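Local structure of putative DD-carboxypeptidase TP_0574 (Treponema pallidum, 1O75) at residues Lys306-Ile318 and Asp324-Glu336. The protein is a possible D,D-carboxypeptidase that binds penicillin and cleaves synthetic depsipeptides in a zinc-dependent manner. The protein carries 2 engineered substitutions. Numbering follows the deposited sequence.
Sequences KGSGPGYYRLTLI and DVVADVRFLPKYE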
ATOM      1  N   LYS B 306      20.403 -19.566  14.073  1.00 28.47           N
ATOM      2  CA  LYS B 306      21.824 -19.664  14.386  1.00 33.06           C
ATOM      3  C   LYS B 306      22.621 -20.253  13.220  1.00 31.79           C
ATOM      4  O   LYS B 306      22.316 -21.344  12.755  1.00 31.76           O
ATOM      5  CB  LYS B 306      22.021 -20.539  15.633  1.00 33.83           C
ATOM      6  CG  LYS B 306      23.464 -20.561  16.112  1.00 40.57           C
ATOM      7  CD  LYS B 306      23.669 -21.481  17.316  1.00 43.10           C
ATOM      8  CE  LYS B 306      25.164 -21.631  17.605  1.00 47.82           C
ATOM      9  NZ  LYS B 306      25.423 -22.310  18.909  1.00 48.45           N
ATOM     10  N   GLY B 307      23.617 -19.507  12.747  1.00 32.95           N
ATOM     11  CA  GLY B 307      24.458 -19.973  11.658  1.00 32.78           C
ATOM     12  C   GLY B 307      24.049 -19.434  10.302  1.00 32.89           C
ATOM     13  O   GLY B 307      24.750 -19.636   9.309  1.00 31.60           O
ATOM     14  N   SER B 308      22.915 -18.740  10.249  1.00 30.08           N
ATOM     15  CA  SER B 308      22.440 -18.209   8.984  1.00 29.43           C
ATOM     16  C   SER B 308      23.231 -16.965   8.691  1.00 28.97           C
ATOM     17  O   SER B 308      23.903 -16.449   9.559  1.00 31.03           O
ATOM     18  CB  SER B 308      20.965 -17.835   9.096  1.00 29.82           C
ATOM     19  OG  SER B 308      20.824 -16.803  10.056  1.00 27.92           O
ATOM     20  N   GLY B 309      23.137 -16.470   7.469  1.00 29.89           N
ATOM     21  CA  GLY B 309      23.835 -15.253   7.114  1.00 28.77           C
ATOM     22  C   GLY B 309      23.469 -14.907   5.696  1.00 28.20           C
ATOM     23  O   GLY B 309      22.615 -15.570   5.109  1.00 30.51           O
ATOM     24  N   PRO B 310      24.083 -13.876   5.110  1.00 28.49           N
ATOM     25  CA  PRO B 310      23.771 -13.503   3.735  1.00 28.01           C
ATOM     26  C   PRO B 310      23.986 -14.706   2.793  1.00 28.52           C
ATOM     27  O   PRO B 310      24.768 -15.608   3.094  1.00 30.18           O
ATOM     28  CB  PRO B 310      24.762 -12.373   3.445  1.00 29.79           C
ATOM     29  CG  PRO B 310      24.997 -11.760   4.813  1.00 27.83           C
ATOM     30  CD  PRO B 310      25.123 -12.997   5.683  1.00 29.01           C
ATOM     31  N   GLY B 311      23.300 -14.714   1.661  1.00 26.30           N
ATOM     32  CA  GLY B 311      23.446 -15.826   0.745  1.00 28.86           C
ATOM     33  C   GLY B 311      22.132 -16.194   0.065  1.00 27.42           C
ATOM     34  O   GLY B 311      21.209 -15.385  -0.001  1.00 27.79           O
ATOM     35  N   TYR B 312      22.068 -17.428  -0.422  1.00 26.00           N
ATOM     36  CA  TYR B 312      20.924 -17.945  -1.150  1.00 23.96           C
ATOM     37  C   TYR B 312      20.007 -18.762  -0.284  1.00 25.24           C
ATOM     38  O   TYR B 312      20.439 -19.715   0.404  1.00 24.14           O
ATOM     39  CB  TYR B 312      21.402 -18.806  -2.317  1.00 25.38           C
ATOM     40  CG  TYR B 312      22.169 -18.011  -3.324  1.00 25.89           C
ATOM     41  CD1 TYR B 312      21.524 -17.395  -4.394  1.00 25.02           C
ATOM     42  CD2 TYR B 312      23.542 -17.805  -3.165  1.00 26.79           C
ATOM     43  CE1 TYR B 312      22.229 -16.592  -5.285  1.00 28.94           C
ATOM     44  CE2 TYR B 312      24.255 -16.992  -4.047  1.00 29.43           C
ATOM     45  CZ  TYR B 312      23.595 -16.394  -5.094  1.00 29.11           C
ATOM     46  OH  TYR B 312      24.295 -15.559  -5.928  1.00 33.47           O
ATOM     47  N   TYR B 313      18.731 -18.397  -0.345  1.00 24.26           N
ATOM     48  CA  TYR B 313      17.718 -19.072   0.422  1.00 24.29           C
ATOM     49  C   TYR B 313      16.617 -19.604  -0.478  1.00 23.90           C
ATOM     50  O   TYR B 313      16.368 -19.090  -1.567  1.00 24.00           O
ATOM     51  CB  TYR B 313      17.073 -18.128   1.455  1.00 21.86           C
ATOM     52  CG  TYR B 313      17.973 -17.737   2.601  1.00 24.30           C
ATOM     53  CD1 TYR B 313      18.953 -16.751   2.448  1.00 21.60           C
ATOM     54  CD2 TYR B 313      17.848 -18.361   3.839  1.00 22.29           C
ATOM     55  CE1 TYR B 313      19.786 -16.402   3.525  1.00 22.78           C
ATOM     56  CE2 TYR B 313      18.666 -18.025   4.897  1.00 25.21           C
ATOM     57  CZ  TYR B 313      19.632 -17.044   4.738  1.00 23.32           C
ATOM     58  OH  TYR B 313      20.416 -16.724   5.826  1.00 25.72           O
ATOM     59  N   ARG B 314      15.963 -20.641   0.007  1.00 23.70           N
ATOM     60  CA  ARG B 314      14.833 -21.232  -0.686  1.00 23.66           C
ATOM     61  C   ARG B 314      13.740 -21.193   0.373  1.00 23.29           C
ATOM     62  O   ARG B 314      13.907 -21.781   1.447  1.00 24.61           O
ATOM     63  CB  ARG B 314      15.125 -22.684  -1.090  1.00 25.48           C
ATOM     64  CG  ARG B 314      13.890 -23.429  -1.587  1.00 26.53           C
ATOM     65  CD  ARG B 314      14.272 -24.603  -2.509  1.00 28.70           C
ATOM     66  NE  ARG B 314      14.821 -24.116  -3.779  1.00 27.40           N
ATOM     67  CZ  ARG B 314      15.544 -24.849  -4.617  1.00 28.45           C
ATOM     68  NH1 ARG B 314      15.821 -26.126  -4.331  1.00 26.17           N
ATOM     69  NH2 ARG B 314      15.994 -24.308  -5.739  1.00 24.50           N
ATOM     70  N   LEU B 315      12.645 -20.496   0.074  1.00 22.80           N
ATOM     71  CA  LEU B 315      11.518 -20.356   1.003  1.00 24.37           C
ATOM     72  C   LEU B 315      10.380 -21.271   0.564  1.00 22.72           C
ATOM     73  O   LEU B 315      10.025 -21.292  -0.607  1.00 24.30           O
ATOM     74  CB  LEU B 315      10.989 -18.898   0.991  1.00 23.08           C
ATOM     75  CG  LEU B 315      12.035 -17.794   0.974  1.00 25.55           C
ATOM     76  CD1 LEU B 315      11.365 -16.422   1.034  1.00 26.49           C
ATOM     77  CD2 LEU B 315      12.978 -17.982   2.146  1.00 24.31           C
ATOM     78  N   THR B 316       9.803 -22.008   1.499  1.00 21.83           N
ATOM     79  CA  THR B 316       8.686 -22.864   1.147  1.00 23.51           C
ATOM     80  C   THR B 316       7.465 -22.452   1.982  1.00 21.57           C
ATOM     81  O   THR B 316       7.467 -22.629   3.187  1.00 22.11           O
ATOM     82  CB  THR B 316       9.018 -24.355   1.419  1.00 25.84           C
ATOM     83  OG1 THR B 316      10.164 -24.725   0.636  1.00 25.33           O
ATOM     84  CG2 THR B 316       7.830 -25.269   1.013  1.00 25.47           C
ATOM     85  N   LEU B 317       6.436 -21.915   1.323  1.00 22.61           N
ATOM     86  CA  LEU B 317       5.192 -21.493   1.993  1.00 23.09           C
ATOM     87  C   LEU B 317       4.297 -22.722   2.173  1.00 22.54           C
ATOM     88  O   LEU B 317       4.004 -23.417   1.212  1.00 23.15           O
ATOM     89  CB  LEU B 317       4.447 -20.468   1.121  1.00 25.94           C
ATOM     90  CG  LEU B 317       4.833 -18.987   1.185  1.00 30.17           C
ATOM     91  CD1 LEU B 317       6.288 -18.804   1.370  1.00 32.61           C
ATOM     92  CD2 LEU B 317       4.338 -18.305  -0.077  1.00 31.26           C
ATOM     93  N   ILE B 318       3.837 -22.945   3.396  1.00 24.45           N
ATOM     94  CA  ILE B 318       3.018 -24.093   3.742  1.00 25.53           C
ATOM     95  C   ILE B 318       1.606 -23.677   4.160  1.00 26.08           C
ATOM     96  O   ILE B 318       1.421 -22.941   5.134  1.00 26.82           O
ATOM     97  CB  ILE B 318       3.713 -24.874   4.868  1.00 24.60           C
ATOM     98  CG1 ILE B 318       5.083 -25.376   4.343  1.00 25.84           C
ATOM     99  CG2 ILE B 318       2.834 -26.022   5.329  1.00 24.51           C
ATOM    100  CD1 ILE B 318       6.009 -25.837   5.442  1.00 25.24           C
ATOM    101  N   ASP B 324       2.695 -26.694  -2.072  1.00 27.67           N
ATOM    102  CA  ASP B 324       3.728 -25.833  -1.475  1.00 27.51           C
ATOM    103  C   ASP B 324       4.135 -24.764  -2.501  1.00 26.00           C
ATOM    104  O   ASP B 324       4.131 -25.007  -3.702  1.00 26.98           O
ATOM    105  CB  ASP B 324       4.976 -26.638  -1.075  1.00 26.49           C
ATOM    106  CG  ASP B 324       4.781 -27.475   0.198  1.00 28.16           C
ATOM    107  OD1 ASP B 324       3.678 -27.472   0.791  1.00 29.18           O
ATOM    108  OD2 ASP B 324       5.748 -28.145   0.619  1.00 26.66           O
ATOM    109  N   VAL B 325       4.461 -23.567  -2.036  1.00 24.39           N
ATOM    110  CA  VAL B 325       4.908 -22.523  -2.945  1.00 24.64           C
ATOM    111  C   VAL B 325       6.371 -22.319  -2.617  1.00 25.04           C
ATOM    112  O   VAL B 325       6.699 -21.929  -1.500  1.00 24.73           O
ATOM    113  CB  VAL B 325       4.162 -21.215  -2.700  1.00 27.20           C
ATOM    114  CG1 VAL B 325       4.761 -20.110  -3.580  1.00 26.54           C
ATOM    115  CG2 VAL B 325       2.667 -21.429  -2.990  1.00 26.13           C
ATOM    116  N   VAL B 326       7.248 -22.566  -3.583  1.00 26.06           N
ATOM    117  CA  VAL B 326       8.679 -22.447  -3.334  1.00 25.34           C
ATOM    118  C   VAL B 326       9.235 -21.219  -4.019  1.00 25.36           C
ATOM    119  O   VAL B 326       9.001 -21.009  -5.204  1.00 27.16           O
ATOM    120  CB  VAL B 326       9.451 -23.712  -3.846  1.00 25.21           C
ATOM    121  CG1 VAL B 326      10.938 -23.589  -3.539  1.00 24.18           C
ATOM    122  CG2 VAL B 326       8.896 -24.975  -3.177  1.00 27.83           C
ATOM    123  N   ALA B 327      10.002 -20.429  -3.280  1.00 23.42           N
ATOM    124  CA  ALA B 327      10.598 -19.219  -3.839  1.00 25.85           C
ATOM    125  C   ALA B 327      12.074 -19.128  -3.492  1.00 26.23           C
ATOM    126  O   ALA B 327      12.454 -19.328  -2.340  1.00 24.50           O
ATOM    127  CB  ALA B 327       9.865 -17.978  -3.305  1.00 27.27           C
ATOM    128  N   ASP B 328      12.900 -18.822  -4.486  1.00 23.94           N
ATOM    129  CA  ASP B 328      14.328 -18.671  -4.260  1.00 25.71           C
ATOM    130  C   ASP B 328      14.678 -17.175  -4.232  1.00 27.88           C
ATOM    131  O   ASP B 328      14.236 -16.404  -5.093  1.00 28.27           O
ATOM    132  CB  ASP B 328      15.126 -19.367  -5.366  1.00 26.33           C
ATOM    133  CG  ASP B 328      15.034 -20.904  -5.285  1.00 28.14           C
ATOM    134  OD1 ASP B 328      14.547 -21.416  -4.259  1.00 28.13           O
ATOM    135  OD2 ASP B 328      15.463 -21.590  -6.239  1.00 31.03           O
ATOM    136  N   VAL B 329      15.473 -16.773  -3.249  1.00 25.87           N
ATOM    137  CA  VAL B 329      15.857 -15.375  -3.128  1.00 26.76           C
ATOM    138  C   VAL B 329      17.281 -15.272  -2.617  1.00 26.61           C
ATOM    139  O   VAL B 329      17.782 -16.177  -1.958  1.00 28.12           O
ATOM    140  CB  VAL B 329      14.900 -14.624  -2.148  1.00 28.25           C
ATOM    141  CG1 VAL B 329      15.031 -15.187  -0.724  1.00 27.36           C
ATOM    142  CG2 VAL B 329      15.255 -13.165  -2.128  1.00 34.48           C
ATOM    143  N   ARG B 330      17.942 -14.167  -2.917  1.00 27.12           N
ATOM    144  CA  ARG B 330      19.309 -13.979  -2.445  1.00 27.64           C
ATOM    145  C   ARG B 330      19.398 -12.728  -1.570  1.00 27.92           C
ATOM    146  O   ARG B 330      18.878 -11.677  -1.942  1.00 28.12           O
ATOM    147  CB  ARG B 330      20.276 -13.832  -3.628  1.00 28.19           C
ATOM    148  CG  ARG B 330      21.747 -13.685  -3.174  1.00 32.67           C
ATOM    149  CD  ARG B 330      22.649 -13.209  -4.310  1.00 33.34           C
ATOM    150  NE  ARG B 330      23.971 -12.857  -3.794  1.00 37.40           N
ATOM    151  CZ  ARG B 330      24.908 -12.256  -4.520  1.00 38.84           C
ATOM    152  NH1 ARG B 330      24.662 -11.940  -5.784  1.00 36.08           N
ATOM    153  NH2 ARG B 330      26.091 -11.992  -3.990  1.00 40.17           N
ATOM    154  N   PHE B 331      20.020 -12.851  -0.404  1.00 28.89           N
ATOM    155  CA  PHE B 331      20.195 -11.691   0.464  1.00 30.31           C
ATOM    156  C   PHE B 331      21.685 -11.313   0.389  1.00 31.84           C
ATOM    157  O   PHE B 331      22.557 -12.119   0.678  1.00 30.75           O
ATOM    158  CB  PHE B 331      19.780 -12.004   1.903  1.00 28.37           C
ATOM    159  CG  PHE B 331      18.319 -12.373   2.057  1.00 28.20           C
ATOM    160  CD1 PHE B 331      17.337 -11.698   1.333  1.00 30.58           C
ATOM    161  CD2 PHE B 331      17.927 -13.358   2.978  1.00 28.24           C
ATOM    162  CE1 PHE B 331      15.971 -11.990   1.520  1.00 30.64           C
ATOM    163  CE2 PHE B 331      16.570 -13.664   3.182  1.00 31.50           C
ATOM    164  CZ  PHE B 331      15.588 -12.973   2.447  1.00 30.43           C
ATOM    165  N   LEU B 332      21.947 -10.077  -0.018  1.00 35.29           N
ATOM    166  CA  LEU B 332      23.300  -9.566  -0.186  1.00 37.26           C
ATOM    167  C   LEU B 332      24.068  -9.338   1.102  1.00 39.28           C
ATOM    168  O   LEU B 332      23.477  -9.160   2.167  1.00 37.90           O
ATOM    169  CB  LEU B 332      23.253  -8.256  -0.984  1.00 37.36           C
ATOM    170  CG  LEU B 332      22.752  -8.464  -2.416  1.00 38.63           C
ATOM    171  CD1 LEU B 332      22.384  -7.134  -3.039  1.00 38.52           C
ATOM    172  CD2 LEU B 332      23.842  -9.187  -3.239  1.00 37.63           C
ATOM    173  N   PRO B 333      25.411  -9.343   1.011  1.00 40.85           N
ATOM    174  CA  PRO B 333      26.307  -9.132   2.149  1.00 44.36           C
ATOM    175  C   PRO B 333      26.139  -7.707   2.642  1.00 45.88           C
ATOM    176  O   PRO B 333      25.693  -6.828   1.900  1.00 43.38           O
ATOM    177  CB  PRO B 333      27.700  -9.332   1.552  1.00 44.00           C
ATOM    178  CG  PRO B 333      27.459 -10.193   0.364  1.00 45.19           C
ATOM    179  CD  PRO B 333      26.178  -9.657  -0.204  1.00 42.12           C
ATOM    180  N   LYS B 334      26.514  -7.485   3.893  1.00 51.07           N
ATOM    181  CA  LYS B 334      26.434  -6.168   4.505  1.00 56.13           C
ATOM    182  C   LYS B 334      27.682  -5.389   4.121  1.00 57.67           C
ATOM    183  O   LYS B 334      28.790  -5.918   4.206  1.00 57.97           O
ATOM    184  CB  LYS B 334      26.383  -6.306   6.026  1.00 58.25           C
ATOM    185  CG  LYS B 334      26.216  -4.993   6.760  1.00 61.79           C
ATOM    186  CD  LYS B 334      26.209  -5.207   8.266  1.00 65.61           C
ATOM    187  CE  LYS B 334      25.845  -3.926   9.007  1.00 67.53           C
ATOM    188  NZ  LYS B 334      26.759  -2.795   8.667  1.00 69.13           N
ATOM    189  N   TYR B 335      27.511  -4.142   3.693  1.00 60.20           N
ATOM    190  CA  TYR B 335      28.661  -3.308   3.328  1.00 63.32           C
ATOM    191  C   TYR B 335      29.371  -2.938   4.626  1.00 64.76           C
ATOM    192  O   TYR B 335      28.802  -2.248   5.474  1.00 64.67           O
ATOM    193  CB  TYR B 335      28.195  -2.043   2.606  1.00 64.27           C
ATOM    194  CG  TYR B 335      29.295  -1.034   2.356  1.00 66.46           C
ATOM    195  CD1 TYR B 335      30.394  -1.347   1.554  1.00 66.94           C
ATOM    196  CD2 TYR B 335      29.232   0.240   2.923  1.00 67.33           C
ATOM    197  CE1 TYR B 335      31.408  -0.411   1.324  1.00 68.05           C
ATOM    198  CE2 TYR B 335      30.237   1.181   2.700  1.00 68.27           C
ATOM    199  CZ  TYR B 335      31.320   0.851   1.903  1.00 68.49           C
ATOM    200  OH  TYR B 335      32.314   1.781   1.703  1.00 69.31           O
ATOM    201  N   GLU B 336      30.604  -3.407   4.786  1.00 67.23           N
ATOM    202  CA  GLU B 336      31.366  -3.144   6.005  1.00 69.60           C
ATOM    203  C   GLU B 336      32.198  -1.864   6.010  1.00 70.74           C
ATOM    204  O   GLU B 336      32.742  -1.483   7.045  1.00 70.95           O
ATOM    205  CB  GLU B 336      32.257  -4.343   6.336  1.00 70.48           C
ATOM    206  CG  GLU B 336      31.502  -5.537   6.919  1.00 72.82           C
ATOM    207  CD  GLU B 336      30.905  -5.257   8.298  1.00 74.45           C
ATOM    208  OE1 GLU B 336      29.982  -4.418   8.410  1.00 75.14           O
ATOM    209  OE2 GLU B 336      31.367  -5.882   9.277  1.00 76.22           O
TER
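Strands 311-318 and 325-331 run antiparallel at 158°, the hydrogen-bonded pairs Gly-311/Phe-331, Tyr-313/Val-329, Leu-315/Ala-327 and Leu-317/Val-325 alternating with non-hydrogen-bonded ones, and the last closing with a longer bond of 3.3 Å from Val-325 N to Leu-317 O. On the face bearing Tyr-312, Arg-314 and Thr-316, the guanidinium of Arg-314 grips Asp-328 side-on: NE reaches OD1 at 2.8 Å along its syn lone pair, while NH2 meets OD2, also at 2.8 Å. The two flat groups are nearly coplanar, so the paired bonds restrict rotation of both. A bend at chi3 (-69°) turns the guanidinium alongside the carboxylate, and Arg-314 CG lies 3.5 Å from Val-326 CG1. Next along, the extended chain of Arg-330 passes over one face of the Tyr-312 ring, with CG 3.8 Å from the ring centroid in a CH-pi contact. The two strands form a beta hairpin in which 325-331 is the edge strand, within this chain, of a four-stranded antiparallel sheet; 311-318 pairs on its other side with 255-262, and the face bearing Tyr-313, Leu-315, Leu-317 and Val-329 packs against strands 212-220 and 293-298. There Tyr-313 and Phe-331 meet obliquely, their planes at 44° and Tyr-313 CD1 3.6 Å from Phe-331 CD2. The Tyr-313 hydroxyl donates to Gly-309 O at 2.6 Å, tying the ring to the preceding loop, and Phe-331 joins Tyr-260, Cys-296 and Gly-297 around a bound xenon. Beyond the Leu-317/Val-325 pair, the Asp-324 carboxylate lies beside Thr-316 CG2 and is held by Arg-201 and Asn-187.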